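Local atomic coordinates of protein (glyceraldehyde 3-phosphate dehydrogenase) (Sulfolobus solfataricus, PDB entry 1B7G), a protein that oxidises and phosphorylates D-glyceraldehyde 3-phosphate to 1,3-bisphosphoglycerate in glycolysis, accepting NAD or NADP as cofactor with a marked preference for NADP. Residues Phe119-Lys132 / Glu307-Ala321. The protein carries 1 engineered substitution. Numbering follows the deposited sequence.
Sequences FSALCNYNEALGKK and ENIDAIRASMKLMSA
In the Rossmann-type nucleotide-binding domain, the weakly bonded, kinked helix 121-128, which follows edge strand 118-119 of the parallel sheet, packs on helix 304-315; Phe119 and Tyr125 meet its alanine-lined flank. The axes of 121-128 and 307-315 run nearly parallel, 18° apart, and approach to 9.0 Å. Ala311 CB sits over the centre of the Phe119 ring, 4.0 Å from its centroid, while Asp310 CB lies at the ring edge. Tyr125, its CG anti to the backbone N (chi1 177°), slides its ring between two alanines: Ala321 CA sits over one face in a CH-pi contact, 3.5 Å from the centroid, and Ala314 CB over the opposite face. The ring thus wedges between helix 304-315 and the start of helix 321-331, and its hydroxyl OH donates to Met319 O over 2.8 Å, arriving from above the carbonyl plane. A phenylalanine at Tyr125 would keep both CH-pi faces but would probably leave Met319 O without this donor and the linker between the two helices less firmly held. Near the N-terminal end of helix 121-128, Glu307, bent at chi2, takes the Ala121 N-H on OE1, nearly straight at 2.8 Å; its OE2 receives a bond from a water held by Ser120 OG and Leu122 N, and is also salt-bridged to Arg146 and Arg245. Arg245 pairs with Asp310 OD2 as well, so the two acids share it, Glu307 having Arg146 as a second partner. At the far end the type II turn Ala128-Lys131 docks on the Schellman motif that closes helix 304-315. Gly130 N and Lys317 N reach Ala314 O from opposite faces of its carbonyl plane, and Lys317 CG lies against the Gly130 backbone. Alongside, Ser315 OG donates to Lys131 O, 2.6 Å away and in the carbonyl plane.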
ATOM      1  N   PHE A 119     -16.400 -13.674 -19.834  1.00 29.77           N
ATOM      2  CA  PHE A 119     -15.128 -13.448 -20.490  1.00 28.18           C
ATOM      3  C   PHE A 119     -13.914 -13.543 -19.598  1.00 26.22           C
ATOM      4  O   PHE A 119     -13.887 -13.091 -18.466  1.00 24.77           O
ATOM      5  CB  PHE A 119     -15.206 -11.936 -20.955  1.00 26.95           C
ATOM      6  CG  PHE A 119     -13.988 -11.316 -21.554  1.00 30.94           C
ATOM      7  CD1 PHE A 119     -12.981 -10.754 -20.812  1.00 24.24           C
ATOM      8  CD2 PHE A 119     -13.901 -11.184 -22.944  1.00 29.32           C
ATOM      9  CE1 PHE A 119     -11.887 -10.146 -21.378  1.00 25.84           C
ATOM     10  CE2 PHE A 119     -12.789 -10.597 -23.547  1.00 32.33           C
ATOM     11  CZ  PHE A 119     -11.779 -10.052 -22.770  1.00 27.24           C
ATOM     12  N   SER A 120     -12.810 -13.934 -20.167  1.00 22.03           N
ATOM     13  CA  SER A 120     -11.480 -13.842 -19.661  1.00 26.39           C
ATOM     14  C   SER A 120     -10.564 -13.751 -20.882  1.00 25.25           C
ATOM     15  O   SER A 120     -10.622 -14.712 -21.645  1.00 24.99           O
ATOM     16  CB  SER A 120     -11.080 -15.019 -18.755  1.00 23.06           C
ATOM     17  OG  SER A 120      -9.984 -14.604 -17.917  1.00 31.79           O
ATOM     18  N   ALA A 121      -9.748 -12.725 -21.026  1.00 26.10           N
ATOM     19  CA  ALA A 121      -8.989 -12.471 -22.236  1.00 31.09           C
ATOM     20  C   ALA A 121      -8.048 -13.561 -22.669  1.00 27.19           C
ATOM     21  O   ALA A 121      -7.892 -13.804 -23.863  1.00 26.09           O
ATOM     22  CB  ALA A 121      -8.214 -11.138 -22.193  1.00 22.81           C
ATOM     23  N   LEU A 122      -7.392 -14.278 -21.777  1.00 25.18           N
ATOM     24  CA  LEU A 122      -6.533 -15.380 -22.131  1.00 22.26           C
ATOM     25  C   LEU A 122      -7.345 -16.581 -22.624  1.00 22.25           C
ATOM     26  O   LEU A 122      -6.687 -17.559 -22.997  1.00 27.82           O
ATOM     27  CB  LEU A 122      -5.643 -15.801 -20.963  1.00 24.57           C
ATOM     28  CG  LEU A 122      -4.299 -15.091 -20.825  1.00 23.04           C
ATOM     29  CD1 LEU A 122      -4.499 -13.604 -20.573  1.00 26.19           C
ATOM     30  CD2 LEU A 122      -3.449 -15.693 -19.714  1.00 25.02           C
ATOM     31  N   CYS A 123      -8.671 -16.595 -22.570  1.00 25.54           N
ATOM     32  CA  CYS A 123      -9.388 -17.763 -23.008  1.00 27.26           C
ATOM     33  C   CYS A 123     -10.373 -17.565 -24.166  1.00 25.01           C
ATOM     34  O   CYS A 123     -10.388 -18.464 -24.999  1.00 24.29           O
ATOM     35  CB  CYS A 123     -10.233 -18.448 -21.889  1.00 23.01           C
ATOM     36  SG  CYS A 123      -9.255 -18.860 -20.421  1.00 27.37           S
ATOM     37  N   ASN A 124     -11.231 -16.558 -24.171  1.00 22.92           N
ATOM     38  CA  ASN A 124     -12.272 -16.506 -25.190  1.00 25.81           C
ATOM     39  C   ASN A 124     -12.586 -15.115 -25.701  1.00 26.01           C
ATOM     40  O   ASN A 124     -13.750 -14.768 -25.968  1.00 26.98           O
ATOM     41  CB  ASN A 124     -13.549 -17.181 -24.614  1.00 22.24           C
ATOM     42  CG  ASN A 124     -14.171 -16.329 -23.528  1.00 30.15           C
ATOM     43  OD1 ASN A 124     -13.456 -15.523 -22.910  1.00 27.93           O
ATOM     44  ND2 ASN A 124     -15.481 -16.431 -23.347  1.00 26.64           N
ATOM     45  N   TYR A 125     -11.560 -14.303 -25.893  1.00 23.17           N
ATOM     46  CA  TYR A 125     -11.772 -12.963 -26.476  1.00 29.64           C
ATOM     47  C   TYR A 125     -12.462 -13.089 -27.849  1.00 24.42           C
ATOM     48  O   TYR A 125     -13.481 -12.447 -28.080  1.00 25.22           O
ATOM     49  CB  TYR A 125     -10.421 -12.294 -26.629  1.00 28.15           C
ATOM     50  CG  TYR A 125     -10.393 -10.924 -27.269  1.00 31.14           C
ATOM     51  CD1 TYR A 125     -10.468 -10.743 -28.668  1.00 23.58           C
ATOM     52  CD2 TYR A 125     -10.259  -9.811 -26.483  1.00 25.53           C
ATOM     53  CE1 TYR A 125     -10.418  -9.458 -29.192  1.00 30.10           C
ATOM     54  CE2 TYR A 125     -10.181  -8.538 -26.995  1.00 29.33           C
ATOM     55  CZ  TYR A 125     -10.258  -8.365 -28.382  1.00 32.88           C
ATOM     56  OH  TYR A 125     -10.179  -7.081 -28.867  1.00 28.13           O
ATOM     57  N   ASN A 126     -11.962 -14.019 -28.666  1.00 25.71           N
ATOM     58  CA  ASN A 126     -12.553 -14.223 -29.995  1.00 29.59           C
ATOM     59  C   ASN A 126     -14.022 -14.541 -29.911  1.00 34.75           C
ATOM     60  O   ASN A 126     -14.807 -14.026 -30.722  1.00 31.81           O
ATOM     61  CB  ASN A 126     -11.805 -15.254 -30.825  1.00 24.64           C
ATOM     62  CG  ASN A 126     -10.417 -14.853 -31.198  1.00 24.22           C
ATOM     63  OD1 ASN A 126     -10.117 -13.655 -31.231  1.00 29.18           O
ATOM     64  ND2 ASN A 126      -9.490 -15.800 -31.401  1.00 23.89           N
ATOM     65  N   GLU A 127     -14.463 -15.352 -28.914  1.00 28.05           N
ATOM     66  CA  GLU A 127     -15.873 -15.637 -28.791  1.00 27.44           C
ATOM     67  C   GLU A 127     -16.677 -14.447 -28.343  1.00 24.28           C
ATOM     68  O   GLU A 127     -17.886 -14.364 -28.630  1.00 31.17           O
ATOM     69  CB  GLU A 127     -16.134 -16.817 -27.815  1.00 31.35           C
ATOM     70  CG  GLU A 127     -15.773 -18.158 -28.388  1.00 29.35           C
ATOM     71  CD  GLU A 127     -14.298 -18.476 -28.424  1.00 35.40           C
ATOM     72  OE1 GLU A 127     -13.400 -17.700 -28.016  1.00 30.49           O
ATOM     73  OE2 GLU A 127     -13.984 -19.593 -28.905  1.00 54.97           O
ATOM     74  N   ALA A 128     -16.096 -13.489 -27.640  1.00 26.83           N
ATOM     75  CA  ALA A 128     -16.804 -12.339 -27.126  1.00 25.98           C
ATOM     76  C   ALA A 128     -16.788 -11.139 -28.101  1.00 25.37           C
ATOM     77  O   ALA A 128     -17.427 -10.132 -27.769  1.00 25.90           O
ATOM     78  CB  ALA A 128     -16.205 -11.863 -25.791  1.00 31.78           C
ATOM     79  N   LEU A 129     -16.090 -11.245 -29.194  1.00 32.04           N
ATOM     80  CA  LEU A 129     -16.004 -10.128 -30.170  1.00 31.66           C
ATOM     81  C   LEU A 129     -17.385  -9.696 -30.602  1.00 30.52           C
ATOM     82  O   LEU A 129     -18.231 -10.540 -30.931  1.00 31.29           O
ATOM     83  CB  LEU A 129     -15.178 -10.562 -31.382  1.00 30.90           C
ATOM     84  CG  LEU A 129     -13.669 -10.347 -31.298  1.00 26.56           C
ATOM     85  CD1 LEU A 129     -12.950 -11.026 -32.451  1.00 28.36           C
ATOM     86  CD2 LEU A 129     -13.338  -8.847 -31.318  1.00 31.86           C
ATOM     87  N   GLY A 130     -17.722  -8.423 -30.461  1.00 33.44           N
ATOM     88  CA  GLY A 130     -19.053  -7.960 -30.905  1.00 30.06           C
ATOM     89  C   GLY A 130     -20.154  -8.139 -29.922  1.00 33.03           C
ATOM     90  O   GLY A 130     -21.283  -7.654 -30.131  1.00 24.82           O
ATOM     91  N   LYS A 131     -19.929  -8.842 -28.792  1.00 29.23           N
ATOM     92  CA  LYS A 131     -21.025  -8.971 -27.824  1.00 28.00           C
ATOM     93  C   LYS A 131     -21.276  -7.624 -27.198  1.00 29.00           C
ATOM     94  O   LYS A 131     -20.326  -6.990 -26.746  1.00 32.59           O
ATOM     95  CB  LYS A 131     -20.772 -10.056 -26.772  1.00 29.77           C
ATOM     96  CG  LYS A 131     -20.464 -11.418 -27.433  1.00 26.82           C
ATOM     97  CD  LYS A 131     -21.772 -11.961 -28.039  1.00 34.55           C
ATOM     98  CE  LYS A 131     -21.521 -13.342 -28.651  1.00 36.73           C
ATOM     99  NZ  LYS A 131     -22.742 -13.833 -29.343  1.00 37.90           N
ATOM    100  N   LYS A 132     -22.561  -7.224 -27.152  1.00 29.19           N
ATOM    101  CA  LYS A 132     -22.856  -5.910 -26.592  1.00 32.78           C
ATOM    102  C   LYS A 132     -22.744  -5.890 -25.084  1.00 33.78           C
ATOM    103  O   LYS A 132     -22.625  -4.816 -24.487  1.00 33.87           O
ATOM    104  CB  LYS A 132     -24.279  -5.482 -27.044  1.00 36.56           C
ATOM    105  CG  LYS A 132     -24.285  -5.298 -28.579  1.00 43.93           C
ATOM    106  CD  LYS A 132     -25.716  -5.163 -29.083  1.00 51.74           C
ATOM    107  CE  LYS A 132     -25.747  -5.169 -30.608  1.00 63.94           C
ATOM    108  NZ  LYS A 132     -25.425  -6.520 -31.164  1.00 61.25           N
ATOM    109  N   GLU A 307      -8.523  -7.250 -17.684  1.00 27.10           N
ATOM    110  CA  GLU A 307      -9.602  -7.974 -18.291  1.00 27.34           C
ATOM    111  C   GLU A 307     -10.731  -7.053 -18.749  1.00 24.87           C
ATOM    112  O   GLU A 307     -11.277  -7.217 -19.841  1.00 24.63           O
ATOM    113  CB  GLU A 307     -10.208  -9.045 -17.321  1.00 26.67           C
ATOM    114  CG  GLU A 307      -9.158 -10.012 -16.785  1.00 28.45           C
ATOM    115  CD  GLU A 307      -8.413 -10.775 -17.855  1.00 26.51           C
ATOM    116  OE1 GLU A 307      -9.033 -10.999 -18.915  1.00 23.44           O
ATOM    117  OE2 GLU A 307      -7.202 -11.089 -17.720  1.00 22.11           O
ATOM    118  N   ASN A 308     -11.053  -6.035 -17.952  1.00 22.22           N
ATOM    119  CA  ASN A 308     -12.110  -5.101 -18.333  1.00 21.51           C
ATOM    120  C   ASN A 308     -11.663  -4.259 -19.549  1.00 27.14           C
ATOM    121  O   ASN A 308     -12.496  -3.954 -20.424  1.00 27.81           O
ATOM    122  CB  ASN A 308     -12.502  -4.203 -17.165  1.00 23.58           C
ATOM    123  CG  ASN A 308     -13.568  -4.762 -16.256  1.00 26.46           C
ATOM    124  OD1 ASN A 308     -14.763  -4.593 -16.501  1.00 26.98           O
ATOM    125  ND2 ASN A 308     -13.153  -5.443 -15.195  1.00 27.05           N
ATOM    126  N   ILE A 309     -10.369  -3.931 -19.611  1.00 20.33           N
ATOM    127  CA  ILE A 309      -9.876  -3.183 -20.776  1.00 27.08           C
ATOM    128  C   ILE A 309      -9.997  -4.006 -22.051  1.00 30.04           C
ATOM    129  O   ILE A 309     -10.553  -3.556 -23.084  1.00 24.66           O
ATOM    130  CB  ILE A 309      -8.448  -2.679 -20.560  1.00 30.39           C
ATOM    131  CG1 ILE A 309      -8.334  -1.752 -19.358  1.00 25.32           C
ATOM    132  CG2 ILE A 309      -7.981  -1.935 -21.842  1.00 27.47           C
ATOM    133  CD1 ILE A 309      -9.348  -0.616 -19.311  1.00 22.89           C
ATOM    134  N   ASP A 310      -9.601  -5.282 -22.026  1.00 24.85           N
ATOM    135  CA  ASP A 310      -9.760  -6.135 -23.212  1.00 24.11           C
ATOM    136  C   ASP A 310     -11.198  -6.357 -23.586  1.00 26.27           C
ATOM    137  O   ASP A 310     -11.548  -6.438 -24.791  1.00 27.26           O
ATOM    138  CB  ASP A 310      -9.034  -7.464 -22.998  1.00 25.19           C
ATOM    139  CG  ASP A 310      -7.543  -7.290 -22.879  1.00 34.25           C
ATOM    140  OD1 ASP A 310      -7.005  -6.423 -23.618  1.00 30.37           O
ATOM    141  OD2 ASP A 310      -6.889  -7.999 -22.080  1.00 28.34           O
ATOM    142  N   ALA A 311     -12.083  -6.486 -22.587  1.00 25.86           N
ATOM    143  CA  ALA A 311     -13.478  -6.706 -22.813  1.00 28.71           C
ATOM    144  C   ALA A 311     -14.051  -5.521 -23.626  1.00 29.72           C
ATOM    145  O   ALA A 311     -14.938  -5.743 -24.455  1.00 25.94           O
ATOM    146  CB  ALA A 311     -14.299  -6.930 -21.555  1.00 26.29           C
ATOM    147  N   ILE A 312     -13.627  -4.308 -23.295  1.00 30.05           N
ATOM    148  CA  ILE A 312     -14.082  -3.142 -24.068  1.00 30.05           C
ATOM    149  C   ILE A 312     -13.702  -3.358 -25.532  1.00 23.19           C
ATOM    150  O   ILE A 312     -14.523  -3.255 -26.422  1.00 29.44           O
ATOM    151  CB  ILE A 312     -13.448  -1.840 -23.554  1.00 31.21           C
ATOM    152  CG1 ILE A 312     -14.087  -1.437 -22.216  1.00 29.90           C
ATOM    153  CG2 ILE A 312     -13.611  -0.722 -24.575  1.00 24.41           C
ATOM    154  CD1 ILE A 312     -13.260  -0.499 -21.353  1.00 24.99           C
ATOM    155  N   ARG A 313     -12.465  -3.747 -25.780  1.00 22.10           N
ATOM    156  CA  ARG A 313     -12.004  -3.957 -27.146  1.00 25.75           C
ATOM    157  C   ARG A 313     -12.747  -5.067 -27.846  1.00 36.80           C
ATOM    158  O   ARG A 313     -13.111  -4.882 -29.025  1.00 29.45           O
ATOM    159  CB  ARG A 313     -10.482  -4.157 -27.174  1.00 22.22           C
ATOM    160  CG  ARG A 313      -9.756  -2.938 -26.652  1.00 25.86           C
ATOM    161  CD  ARG A 313      -8.497  -2.620 -27.462  1.00 29.28           C
ATOM    162  NE  ARG A 313      -7.799  -1.468 -26.873  1.00 25.72           N
ATOM    163  CZ  ARG A 313      -6.963  -1.534 -25.844  1.00 43.15           C
ATOM    164  NH1 ARG A 313      -6.663  -2.705 -25.244  1.00 29.67           N
ATOM    165  NH2 ARG A 313      -6.433  -0.387 -25.431  1.00 29.50           N
ATOM    166  N   ALA A 314     -13.051  -6.194 -27.163  1.00 26.68           N
ATOM    167  CA  ALA A 314     -13.815  -7.254 -27.770  1.00 28.29           C
ATOM    168  C   ALA A 314     -15.229  -6.816 -28.158  1.00 29.29           C
ATOM    169  O   ALA A 314     -15.688  -6.956 -29.289  1.00 28.73           O
ATOM    170  CB  ALA A 314     -13.936  -8.462 -26.841  1.00 27.98           C
ATOM    171  N   SER A 315     -15.963  -6.291 -27.192  1.00 22.20           N
ATOM    172  CA  SER A 315     -17.313  -5.830 -27.388  1.00 29.40           C
ATOM    173  C   SER A 315     -17.412  -4.856 -28.584  1.00 33.36           C
ATOM    174  O   SER A 315     -18.334  -4.971 -29.382  1.00 26.89           O
ATOM    175  CB  SER A 315     -17.771  -5.071 -26.150  1.00 19.56           C
ATOM    176  OG  SER A 315     -19.116  -4.716 -26.136  1.00 25.79           O
ATOM    177  N   MET A 316     -16.477  -3.908 -28.647  1.00 31.82           N
ATOM    178  CA  MET A 316     -16.523  -2.869 -29.684  1.00 34.64           C
ATOM    179  C   MET A 316     -15.758  -3.269 -30.930  1.00 34.29           C
ATOM    180  O   MET A 316     -15.587  -2.443 -31.824  1.00 37.82           O
ATOM    181  CB  MET A 316     -15.925  -1.573 -29.157  1.00 27.71           C
ATOM    182  CG  MET A 316     -16.539  -1.029 -27.890  1.00 23.51           C
ATOM    183  SD  MET A 316     -18.256  -0.532 -28.109  1.00 40.74           S
ATOM    184  CE  MET A 316     -18.002   0.954 -29.093  1.00 38.94           C
ATOM    185  N   LYS A 317     -15.259  -4.488 -30.995  1.00 28.58           N
ATOM    186  CA  LYS A 317     -14.554  -5.022 -32.155  1.00 32.85           C
ATOM    187  C   LYS A 317     -13.440  -4.079 -32.592  1.00 35.43           C
ATOM    188  O   LYS A 317     -13.271  -3.784 -33.784  1.00 29.52           O
ATOM    189  CB  LYS A 317     -15.584  -5.232 -33.275  1.00 27.84           C
ATOM    190  CG  LYS A 317     -16.775  -6.089 -32.861  1.00 32.68           C
ATOM    191  CD  LYS A 317     -17.887  -6.091 -33.908  1.00 35.14           C
ATOM    192  CE  LYS A 317     -18.686  -4.792 -33.902  1.00 40.11           C
ATOM    193  NZ  LYS A 317     -19.776  -4.833 -34.939  1.00 35.90           N
ATOM    194  N   LEU A 318     -12.615  -3.628 -31.646  1.00 31.40           N
ATOM    195  CA  LEU A 318     -11.577  -2.651 -31.969  1.00 32.90           C
ATOM    196  C   LEU A 318     -10.343  -3.227 -32.601  1.00 37.40           C
ATOM    197  O   LEU A 318      -9.693  -2.524 -33.390  1.00 35.48           O
ATOM    198  CB  LEU A 318     -11.179  -1.849 -30.722  1.00 31.92           C
ATOM    199  CG  LEU A 318     -12.279  -1.061 -30.041  1.00 41.56           C
ATOM    200  CD1 LEU A 318     -11.741  -0.302 -28.833  1.00 30.32           C
ATOM    201  CD2 LEU A 318     -12.961  -0.070 -31.000  1.00 30.43           C
ATOM    202  N   MET A 319      -9.991  -4.474 -32.286  1.00 31.68           N
ATOM    203  CA  MET A 319      -8.758  -5.083 -32.745  1.00 31.74           C
ATOM    204  C   MET A 319      -8.665  -6.548 -32.290  1.00 29.16           C
ATOM    205  O   MET A 319      -9.584  -7.044 -31.641  1.00 27.89           O
ATOM    206  CB  MET A 319      -7.542  -4.331 -32.192  1.00 33.65           C
ATOM    207  CG  MET A 319      -7.486  -4.379 -30.649  1.00 36.03           C
ATOM    208  SD  MET A 319      -6.107  -3.381 -30.063  1.00 28.82           S
ATOM    209  CE  MET A 319      -6.752  -1.736 -30.263  1.00 37.32           C
ATOM    210  N   SER A 320      -7.599  -7.217 -32.659  1.00 29.91           N
ATOM    211  CA  SER A 320      -7.488  -8.649 -32.398  1.00 27.02           C
ATOM    212  C   SER A 320      -7.263  -8.878 -30.893  1.00 30.86           C
ATOM    213  O   SER A 320      -6.885  -7.921 -30.239  1.00 27.82           O
ATOM    214  CB  SER A 320      -6.375  -9.266 -33.214  1.00 25.65           C
ATOM    215  OG  SER A 320      -5.078  -8.987 -32.708  1.00 30.50           O
ATOM    216  N   ALA A 321      -7.380 -10.138 -30.463  1.00 29.18           N
ATOM    217  CA  ALA A 321      -7.145 -10.531 -29.085  1.00 30.53           C
ATOM    218  C   ALA A 321      -5.718 -10.178 -28.694  1.00 31.85           C
ATOM    219  O   ALA A 321      -5.414  -9.565 -27.674  1.00 29.38           O
ATOM    220  CB  ALA A 321      -7.360 -12.042 -28.924  1.00 30.07           C
TER
HETATM  221  O   HOH W   1      -7.508 -13.847 -18.569  1.00 24.34           O
HETATM  222  O   HOH W   2      -8.645 -11.909 -32.353  1.00 27.66           O